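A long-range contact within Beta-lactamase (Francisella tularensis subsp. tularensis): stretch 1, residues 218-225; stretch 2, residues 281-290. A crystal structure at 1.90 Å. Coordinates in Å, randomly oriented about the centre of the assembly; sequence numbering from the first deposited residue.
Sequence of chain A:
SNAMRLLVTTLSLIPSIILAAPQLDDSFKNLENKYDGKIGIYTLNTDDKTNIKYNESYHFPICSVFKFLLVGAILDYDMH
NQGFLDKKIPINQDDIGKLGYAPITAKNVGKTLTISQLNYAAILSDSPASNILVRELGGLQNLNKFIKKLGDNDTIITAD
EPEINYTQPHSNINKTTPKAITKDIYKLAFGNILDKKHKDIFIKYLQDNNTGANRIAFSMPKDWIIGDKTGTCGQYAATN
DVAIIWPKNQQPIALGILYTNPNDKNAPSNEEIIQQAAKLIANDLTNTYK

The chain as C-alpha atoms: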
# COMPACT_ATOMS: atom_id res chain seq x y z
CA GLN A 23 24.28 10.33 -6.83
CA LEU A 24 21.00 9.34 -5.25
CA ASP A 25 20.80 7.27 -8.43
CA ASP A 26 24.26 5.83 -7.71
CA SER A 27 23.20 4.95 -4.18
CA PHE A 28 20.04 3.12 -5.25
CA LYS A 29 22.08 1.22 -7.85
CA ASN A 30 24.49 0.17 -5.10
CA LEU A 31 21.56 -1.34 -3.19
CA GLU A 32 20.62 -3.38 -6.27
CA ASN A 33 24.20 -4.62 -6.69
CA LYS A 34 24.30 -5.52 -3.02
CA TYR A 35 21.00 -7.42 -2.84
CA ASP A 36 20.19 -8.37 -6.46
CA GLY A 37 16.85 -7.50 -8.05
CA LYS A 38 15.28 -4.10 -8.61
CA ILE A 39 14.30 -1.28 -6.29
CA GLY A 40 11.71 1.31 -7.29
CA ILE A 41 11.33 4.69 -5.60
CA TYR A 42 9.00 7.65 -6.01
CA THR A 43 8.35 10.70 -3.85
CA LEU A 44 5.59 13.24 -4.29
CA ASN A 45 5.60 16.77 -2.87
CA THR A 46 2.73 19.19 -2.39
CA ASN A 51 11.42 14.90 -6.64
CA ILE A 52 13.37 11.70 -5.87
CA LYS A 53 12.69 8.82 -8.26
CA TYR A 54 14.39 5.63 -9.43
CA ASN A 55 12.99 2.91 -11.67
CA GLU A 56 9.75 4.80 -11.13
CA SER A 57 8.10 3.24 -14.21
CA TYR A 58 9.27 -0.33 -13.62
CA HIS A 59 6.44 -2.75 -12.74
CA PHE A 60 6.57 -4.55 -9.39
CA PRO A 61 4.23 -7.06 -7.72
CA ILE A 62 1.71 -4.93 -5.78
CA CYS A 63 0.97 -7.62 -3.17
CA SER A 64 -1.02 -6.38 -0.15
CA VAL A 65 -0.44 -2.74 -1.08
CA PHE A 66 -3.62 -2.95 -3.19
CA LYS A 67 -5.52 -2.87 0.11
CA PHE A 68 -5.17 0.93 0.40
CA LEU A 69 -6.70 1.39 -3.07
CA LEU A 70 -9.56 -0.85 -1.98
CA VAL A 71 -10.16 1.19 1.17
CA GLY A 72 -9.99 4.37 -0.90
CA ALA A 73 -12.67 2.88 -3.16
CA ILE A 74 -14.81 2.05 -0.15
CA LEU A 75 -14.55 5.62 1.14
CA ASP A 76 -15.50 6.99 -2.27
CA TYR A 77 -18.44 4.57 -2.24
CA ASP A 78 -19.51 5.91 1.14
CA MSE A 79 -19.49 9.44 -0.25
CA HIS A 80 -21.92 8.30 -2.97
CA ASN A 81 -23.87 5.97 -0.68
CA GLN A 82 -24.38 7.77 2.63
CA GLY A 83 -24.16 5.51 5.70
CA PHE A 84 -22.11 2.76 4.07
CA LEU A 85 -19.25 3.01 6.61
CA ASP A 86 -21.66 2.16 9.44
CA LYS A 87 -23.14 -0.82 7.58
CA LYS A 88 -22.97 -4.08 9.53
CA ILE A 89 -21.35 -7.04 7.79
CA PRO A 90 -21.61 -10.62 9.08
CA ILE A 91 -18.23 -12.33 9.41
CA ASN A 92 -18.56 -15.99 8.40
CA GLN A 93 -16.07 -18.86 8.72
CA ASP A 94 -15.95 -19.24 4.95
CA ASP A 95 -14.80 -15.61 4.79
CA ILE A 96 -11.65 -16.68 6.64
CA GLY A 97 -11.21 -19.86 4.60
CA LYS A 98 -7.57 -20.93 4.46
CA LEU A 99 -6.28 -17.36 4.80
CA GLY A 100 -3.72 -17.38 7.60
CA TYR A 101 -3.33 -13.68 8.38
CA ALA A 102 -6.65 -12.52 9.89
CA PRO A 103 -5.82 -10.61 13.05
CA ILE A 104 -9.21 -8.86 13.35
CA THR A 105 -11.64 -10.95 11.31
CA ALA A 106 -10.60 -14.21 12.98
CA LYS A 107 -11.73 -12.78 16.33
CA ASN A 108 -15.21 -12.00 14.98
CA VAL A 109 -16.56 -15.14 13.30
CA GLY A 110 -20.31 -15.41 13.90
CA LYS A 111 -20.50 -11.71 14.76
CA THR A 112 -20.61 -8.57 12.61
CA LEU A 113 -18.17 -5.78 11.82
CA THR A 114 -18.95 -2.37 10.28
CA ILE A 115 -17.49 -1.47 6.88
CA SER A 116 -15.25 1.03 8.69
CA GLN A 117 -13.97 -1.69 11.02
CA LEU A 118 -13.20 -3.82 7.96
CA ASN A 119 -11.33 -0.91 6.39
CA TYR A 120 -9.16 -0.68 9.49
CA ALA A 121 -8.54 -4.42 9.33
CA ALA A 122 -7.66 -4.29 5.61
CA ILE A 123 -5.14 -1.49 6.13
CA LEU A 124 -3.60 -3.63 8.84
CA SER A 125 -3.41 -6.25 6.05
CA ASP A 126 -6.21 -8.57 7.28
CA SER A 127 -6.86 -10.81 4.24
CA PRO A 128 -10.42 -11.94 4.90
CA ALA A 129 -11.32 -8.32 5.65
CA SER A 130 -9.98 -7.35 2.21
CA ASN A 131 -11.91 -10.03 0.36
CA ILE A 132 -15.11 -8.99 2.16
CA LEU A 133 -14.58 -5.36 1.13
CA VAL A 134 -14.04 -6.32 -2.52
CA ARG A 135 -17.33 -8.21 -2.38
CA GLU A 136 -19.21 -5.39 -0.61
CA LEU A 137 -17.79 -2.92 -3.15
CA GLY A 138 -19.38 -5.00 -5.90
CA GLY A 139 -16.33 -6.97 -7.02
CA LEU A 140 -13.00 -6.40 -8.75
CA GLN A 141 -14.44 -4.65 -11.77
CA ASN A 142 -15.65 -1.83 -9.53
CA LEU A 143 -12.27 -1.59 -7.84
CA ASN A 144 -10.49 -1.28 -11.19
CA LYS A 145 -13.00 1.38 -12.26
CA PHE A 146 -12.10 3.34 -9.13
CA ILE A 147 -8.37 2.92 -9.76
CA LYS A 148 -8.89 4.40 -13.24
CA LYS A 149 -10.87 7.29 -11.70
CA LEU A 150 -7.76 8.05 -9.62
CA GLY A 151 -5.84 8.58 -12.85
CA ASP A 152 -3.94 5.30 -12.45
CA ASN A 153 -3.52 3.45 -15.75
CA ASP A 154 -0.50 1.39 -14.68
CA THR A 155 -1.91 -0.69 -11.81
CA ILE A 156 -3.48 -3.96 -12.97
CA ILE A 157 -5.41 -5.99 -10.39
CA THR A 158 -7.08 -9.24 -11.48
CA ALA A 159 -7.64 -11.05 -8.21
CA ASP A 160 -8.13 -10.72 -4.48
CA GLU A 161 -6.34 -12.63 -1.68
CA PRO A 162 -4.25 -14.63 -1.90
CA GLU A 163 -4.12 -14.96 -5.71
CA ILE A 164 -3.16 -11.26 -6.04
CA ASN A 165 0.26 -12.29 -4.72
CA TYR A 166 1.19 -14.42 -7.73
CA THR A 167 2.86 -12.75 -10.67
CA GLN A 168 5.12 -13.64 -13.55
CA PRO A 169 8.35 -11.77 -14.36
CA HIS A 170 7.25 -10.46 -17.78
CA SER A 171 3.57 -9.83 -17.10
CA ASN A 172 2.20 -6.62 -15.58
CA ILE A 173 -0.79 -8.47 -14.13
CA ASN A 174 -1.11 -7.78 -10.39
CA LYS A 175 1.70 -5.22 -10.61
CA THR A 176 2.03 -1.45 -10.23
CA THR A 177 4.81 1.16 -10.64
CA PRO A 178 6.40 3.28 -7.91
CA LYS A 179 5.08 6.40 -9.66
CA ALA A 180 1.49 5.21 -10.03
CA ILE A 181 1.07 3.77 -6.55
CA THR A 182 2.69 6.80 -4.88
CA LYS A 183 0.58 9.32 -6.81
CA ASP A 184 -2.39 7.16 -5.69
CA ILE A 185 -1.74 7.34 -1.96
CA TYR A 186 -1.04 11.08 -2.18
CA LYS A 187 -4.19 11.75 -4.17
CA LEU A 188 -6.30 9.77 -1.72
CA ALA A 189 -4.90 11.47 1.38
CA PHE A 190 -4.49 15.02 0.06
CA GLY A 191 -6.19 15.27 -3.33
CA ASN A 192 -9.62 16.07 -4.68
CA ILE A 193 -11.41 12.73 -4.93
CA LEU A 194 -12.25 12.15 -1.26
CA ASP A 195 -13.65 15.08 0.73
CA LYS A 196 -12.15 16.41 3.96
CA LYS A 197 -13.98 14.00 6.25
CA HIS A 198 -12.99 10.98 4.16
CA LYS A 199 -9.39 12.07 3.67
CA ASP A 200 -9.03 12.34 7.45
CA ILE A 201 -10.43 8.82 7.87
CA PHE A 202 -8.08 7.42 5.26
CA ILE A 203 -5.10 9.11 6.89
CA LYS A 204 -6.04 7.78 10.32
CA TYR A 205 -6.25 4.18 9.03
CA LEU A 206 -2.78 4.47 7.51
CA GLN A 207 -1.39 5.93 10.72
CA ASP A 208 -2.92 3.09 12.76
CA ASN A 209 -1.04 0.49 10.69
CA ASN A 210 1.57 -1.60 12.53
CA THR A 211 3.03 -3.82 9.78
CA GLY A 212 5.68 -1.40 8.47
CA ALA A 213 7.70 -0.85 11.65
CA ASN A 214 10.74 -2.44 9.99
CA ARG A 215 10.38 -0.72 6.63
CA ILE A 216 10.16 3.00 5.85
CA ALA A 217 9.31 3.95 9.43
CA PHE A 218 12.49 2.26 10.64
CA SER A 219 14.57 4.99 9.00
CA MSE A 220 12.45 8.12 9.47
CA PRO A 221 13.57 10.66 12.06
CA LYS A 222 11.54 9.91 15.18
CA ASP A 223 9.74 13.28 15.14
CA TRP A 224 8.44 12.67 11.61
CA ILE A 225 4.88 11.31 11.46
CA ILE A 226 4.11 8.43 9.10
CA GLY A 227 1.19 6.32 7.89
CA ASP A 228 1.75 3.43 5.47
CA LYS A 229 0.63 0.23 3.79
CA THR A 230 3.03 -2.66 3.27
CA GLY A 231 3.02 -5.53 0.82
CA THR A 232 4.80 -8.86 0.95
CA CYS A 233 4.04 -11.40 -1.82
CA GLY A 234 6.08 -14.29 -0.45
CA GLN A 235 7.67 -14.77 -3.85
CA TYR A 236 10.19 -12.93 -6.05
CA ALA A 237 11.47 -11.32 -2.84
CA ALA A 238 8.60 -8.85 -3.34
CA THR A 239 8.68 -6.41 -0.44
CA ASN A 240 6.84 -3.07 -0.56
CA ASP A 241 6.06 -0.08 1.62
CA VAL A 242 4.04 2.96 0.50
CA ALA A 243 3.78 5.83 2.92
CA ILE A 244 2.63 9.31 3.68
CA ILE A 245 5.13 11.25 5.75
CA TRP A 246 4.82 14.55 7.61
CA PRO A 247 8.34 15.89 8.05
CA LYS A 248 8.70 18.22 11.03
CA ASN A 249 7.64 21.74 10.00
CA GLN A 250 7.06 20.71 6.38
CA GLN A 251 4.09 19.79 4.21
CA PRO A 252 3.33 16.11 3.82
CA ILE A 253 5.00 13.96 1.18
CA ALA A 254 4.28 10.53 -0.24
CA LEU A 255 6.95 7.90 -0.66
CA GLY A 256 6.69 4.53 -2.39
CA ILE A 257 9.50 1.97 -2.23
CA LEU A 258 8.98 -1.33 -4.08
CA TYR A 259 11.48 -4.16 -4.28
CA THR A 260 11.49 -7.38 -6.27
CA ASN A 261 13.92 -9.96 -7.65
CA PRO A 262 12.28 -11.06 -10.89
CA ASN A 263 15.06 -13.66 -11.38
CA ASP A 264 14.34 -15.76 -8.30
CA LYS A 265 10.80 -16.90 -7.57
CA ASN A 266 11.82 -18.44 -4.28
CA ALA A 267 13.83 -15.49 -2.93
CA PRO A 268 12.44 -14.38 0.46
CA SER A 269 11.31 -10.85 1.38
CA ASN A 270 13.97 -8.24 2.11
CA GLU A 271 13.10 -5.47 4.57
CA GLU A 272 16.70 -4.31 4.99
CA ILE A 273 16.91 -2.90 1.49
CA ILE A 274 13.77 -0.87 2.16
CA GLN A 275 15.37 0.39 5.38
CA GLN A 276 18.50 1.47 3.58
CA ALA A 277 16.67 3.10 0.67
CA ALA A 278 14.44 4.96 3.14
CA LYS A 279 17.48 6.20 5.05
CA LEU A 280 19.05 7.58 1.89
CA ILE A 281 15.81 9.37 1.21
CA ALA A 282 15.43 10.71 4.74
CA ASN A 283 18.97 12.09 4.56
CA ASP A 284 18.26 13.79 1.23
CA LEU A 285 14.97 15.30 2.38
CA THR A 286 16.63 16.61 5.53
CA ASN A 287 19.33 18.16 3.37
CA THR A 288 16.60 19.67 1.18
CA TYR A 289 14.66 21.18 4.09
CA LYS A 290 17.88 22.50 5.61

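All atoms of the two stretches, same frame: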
# COMPACT_ATOMS: atom_id res chain seq x y z
N PHE A 218 11.26 2.62 9.96
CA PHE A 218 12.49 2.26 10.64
C PHE A 218 13.59 3.31 10.44
O PHE A 218 14.51 3.43 11.26
CB PHE A 218 12.96 0.91 10.09
CG PHE A 218 14.18 0.35 10.76
CD1 PHE A 218 15.45 0.66 10.29
CD2 PHE A 218 14.06 -0.53 11.82
CE1 PHE A 218 16.58 0.12 10.90
CE2 PHE A 218 15.18 -1.07 12.43
CZ PHE A 218 16.44 -0.74 11.97
N SER A 219 13.50 4.08 9.37
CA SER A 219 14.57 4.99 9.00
C SER A 219 14.19 6.46 9.05
O SER A 219 15.03 7.32 8.79
CB SER A 219 15.10 4.64 7.60
OG SER A 219 15.62 3.33 7.57
N MSE A 220 12.93 6.74 9.36
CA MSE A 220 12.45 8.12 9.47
C MSE A 220 12.97 8.72 10.78
O MSE A 220 13.06 8.03 11.80
CB MSE A 220 10.91 8.17 9.43
CG MSE A 220 10.22 8.02 8.02
SE MSE A 220 11.17 8.97 6.65
CE MSE A 220 12.22 7.48 5.93
N PRO A 221 13.31 10.01 10.77
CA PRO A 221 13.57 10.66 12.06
C PRO A 221 12.36 10.48 12.96
O PRO A 221 11.22 10.49 12.50
CB PRO A 221 13.74 12.13 11.68
CG PRO A 221 14.18 12.10 10.26
CD PRO A 221 13.44 10.95 9.64
N LYS A 222 12.60 10.31 14.26
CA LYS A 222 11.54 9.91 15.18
C LYS A 222 10.45 10.96 15.40
O LYS A 222 9.35 10.63 15.85
CB LYS A 222 12.16 9.43 16.50
CG LYS A 222 13.15 8.29 16.28
CD LYS A 222 13.93 7.93 17.53
CE LYS A 222 14.98 6.87 17.23
NZ LYS A 222 15.62 6.34 18.47
N ASP A 223 10.74 12.22 15.06
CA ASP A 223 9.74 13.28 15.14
C ASP A 223 8.96 13.50 13.83
O ASP A 223 8.14 14.41 13.72
CB ASP A 223 10.37 14.59 15.60
CG ASP A 223 11.65 14.92 14.85
OD1 ASP A 223 12.45 13.99 14.61
OD2 ASP A 223 11.85 16.10 14.50
N TRP A 224 9.24 12.67 12.82
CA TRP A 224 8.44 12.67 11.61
C TRP A 224 7.26 11.71 11.76
O TRP A 224 7.43 10.59 12.23
CB TRP A 224 9.29 12.28 10.39
CG TRP A 224 10.32 13.33 10.03
CD1 TRP A 224 10.76 14.36 10.82
CD2 TRP A 224 11.02 13.45 8.78
NE1 TRP A 224 11.70 15.11 10.14
CE2 TRP A 224 11.88 14.58 8.89
CE3 TRP A 224 11.01 12.73 7.59
CZ2 TRP A 224 12.71 14.98 7.85
CZ3 TRP A 224 11.84 13.13 6.56
CH2 TRP A 224 12.68 14.25 6.69
N ILE A 225 6.07 12.15 11.37
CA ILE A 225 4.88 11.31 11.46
C ILE A 225 4.69 10.52 10.17
O ILE A 225 4.91 11.05 9.09
CB ILE A 225 3.63 12.15 11.73
CG1 ILE A 225 3.81 12.96 13.01
CG2 ILE A 225 2.40 11.26 11.85
CD1 ILE A 225 2.71 13.97 13.23
N ILE A 281 16.82 8.38 1.55
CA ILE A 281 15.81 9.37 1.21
C ILE A 281 15.64 10.37 2.34
O ILE A 281 15.58 11.59 2.12
CB ILE A 281 14.50 8.70 0.84
CG1 ILE A 281 14.69 7.96 -0.50
CG2 ILE A 281 13.39 9.72 0.72
CD1 ILE A 281 13.70 6.85 -0.76
N ALA A 282 15.58 9.86 3.57
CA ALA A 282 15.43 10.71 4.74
C ALA A 282 16.58 11.70 4.81
O ALA A 282 16.38 12.88 5.13
CB ALA A 282 15.36 9.86 6.02
N ASN A 283 17.80 11.23 4.54
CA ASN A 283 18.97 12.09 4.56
C ASN A 283 18.87 13.20 3.51
O ASN A 283 19.23 14.35 3.77
CB ASN A 283 20.24 11.29 4.32
CG ASN A 283 20.61 10.42 5.51
OD1 ASN A 283 20.10 10.60 6.62
ND2 ASN A 283 21.51 9.47 5.29
N ASP A 284 18.38 12.84 2.33
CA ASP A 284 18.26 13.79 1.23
C ASP A 284 17.19 14.84 1.53
O ASP A 284 17.41 16.03 1.33
CB ASP A 284 17.96 13.07 -0.08
CG ASP A 284 18.27 13.93 -1.30
OD1 ASP A 284 19.38 14.52 -1.34
OD2 ASP A 284 17.41 14.01 -2.19
N LEU A 285 16.04 14.38 2.02
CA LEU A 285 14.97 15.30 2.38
C LEU A 285 15.44 16.29 3.44
O LEU A 285 15.18 17.49 3.33
CB LEU A 285 13.75 14.53 2.88
CG LEU A 285 13.04 13.77 1.76
CD1 LEU A 285 11.83 13.03 2.30
CD2 LEU A 285 12.63 14.73 0.63
N THR A 286 16.13 15.78 4.45
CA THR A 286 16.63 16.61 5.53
C THR A 286 17.59 17.66 4.99
O THR A 286 17.57 18.82 5.40
CB THR A 286 17.35 15.77 6.58
OG1 THR A 286 16.38 14.94 7.25
CG2 THR A 286 18.05 16.67 7.59
N ASN A 287 18.44 17.24 4.06
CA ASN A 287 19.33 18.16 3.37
C ASN A 287 18.53 19.22 2.61
O ASN A 287 18.85 20.40 2.64
CB ASN A 287 20.24 17.40 2.41
CG ASN A 287 21.36 18.26 1.88
OD1 ASN A 287 21.86 19.14 2.58
ND2 ASN A 287 21.74 18.03 0.63
N THR A 288 17.46 18.77 1.94
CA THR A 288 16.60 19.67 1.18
C THR A 288 15.96 20.74 2.07
O THR A 288 15.99 21.93 1.77
CB THR A 288 15.50 18.88 0.44
OG1 THR A 288 16.09 18.12 -0.62
CG2 THR A 288 14.45 19.83 -0.15
N TYR A 289 15.38 20.29 3.18
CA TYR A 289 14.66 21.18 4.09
C TYR A 289 15.60 22.09 4.87
O TYR A 289 15.17 23.08 5.47
CB TYR A 289 13.84 20.35 5.06
CG TYR A 289 12.78 19.50 4.40
CD1 TYR A 289 12.08 19.97 3.29
CD2 TYR A 289 12.48 18.23 4.88
CE1 TYR A 289 11.11 19.19 2.68
CE2 TYR A 289 11.51 17.45 4.28
CZ TYR A 289 10.82 17.94 3.18
OH TYR A 289 9.84 17.17 2.57
N LYS A 290 16.88 21.74 4.86
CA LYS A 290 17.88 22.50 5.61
C LYS A 290 18.18 23.81 4.91
O LYS A 290 18.08 24.89 5.50
CB LYS A 290 19.15 21.67 5.80
CG LYS A 290 20.24 22.38 6.57
CD LYS A 290 21.42 21.46 6.89
CE LYS A 290 22.29 22.08 7.98
NZ LYS A 290 23.50 21.26 8.29

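An irregular segment lies against the C-terminal helix here, and no hydrogen bond crosses between them. The contact is small, about 250 Å² summed over both sides, and is made largely of apolar side-chain contacts. Backbones come nearest at Met220 and Ala282, whose CA atoms are 6.2 Å apart, and the Ala282 CA-to-CB bond points toward stretch 1.

Along stretch 1, the first contact is Ser219, whose backbone O sits 3.8 Å from Ala282 CB; its OG is hydrogen-bonded elsewhere in the structure. Met220, a selenomethionine, starts from a CA-to-CB bond pointing away, yet its chain bends back through m, m and a chi3 of 97° to set CE 3.9 Å from Ala282 CB. Pro221 CD lies 4.2 Å from Ala282 CB. One alanine thus receives three consecutive residues.

Pro221 also opens a type I turn, closed by the hydrogen bond from Trp224 N to Pro221 O (3.0 Å). Lys222 and Asp223 occupy the middle of the turn, out of reach of the helix, while Trp224 returns with its CA-to-CB bond toward it. With chi1 at m, Trp224 has more area covered by the helix than any other residue of stretch 1. Its CH2 lies 4.0 Å from Leu285 CB, which meets the ring at its edge, and 4.2 Å from Tyr289 CE2, where it in turn approaches the edge of the tyrosine ring. Trp224 CZ2 is 3.7 Å from Thr286 OG1. Thr286 OG1 donates its proton to Ala282 O at 3.0 Å, so the hydroxyl has a partner within its own helix and can border the indole without needing one across the contact.

The rule is helical spacing: Ala282, Leu285, Thr286 and Tyr289 recur at three- and four-residue intervals, giving the loop one continuous side to pack on.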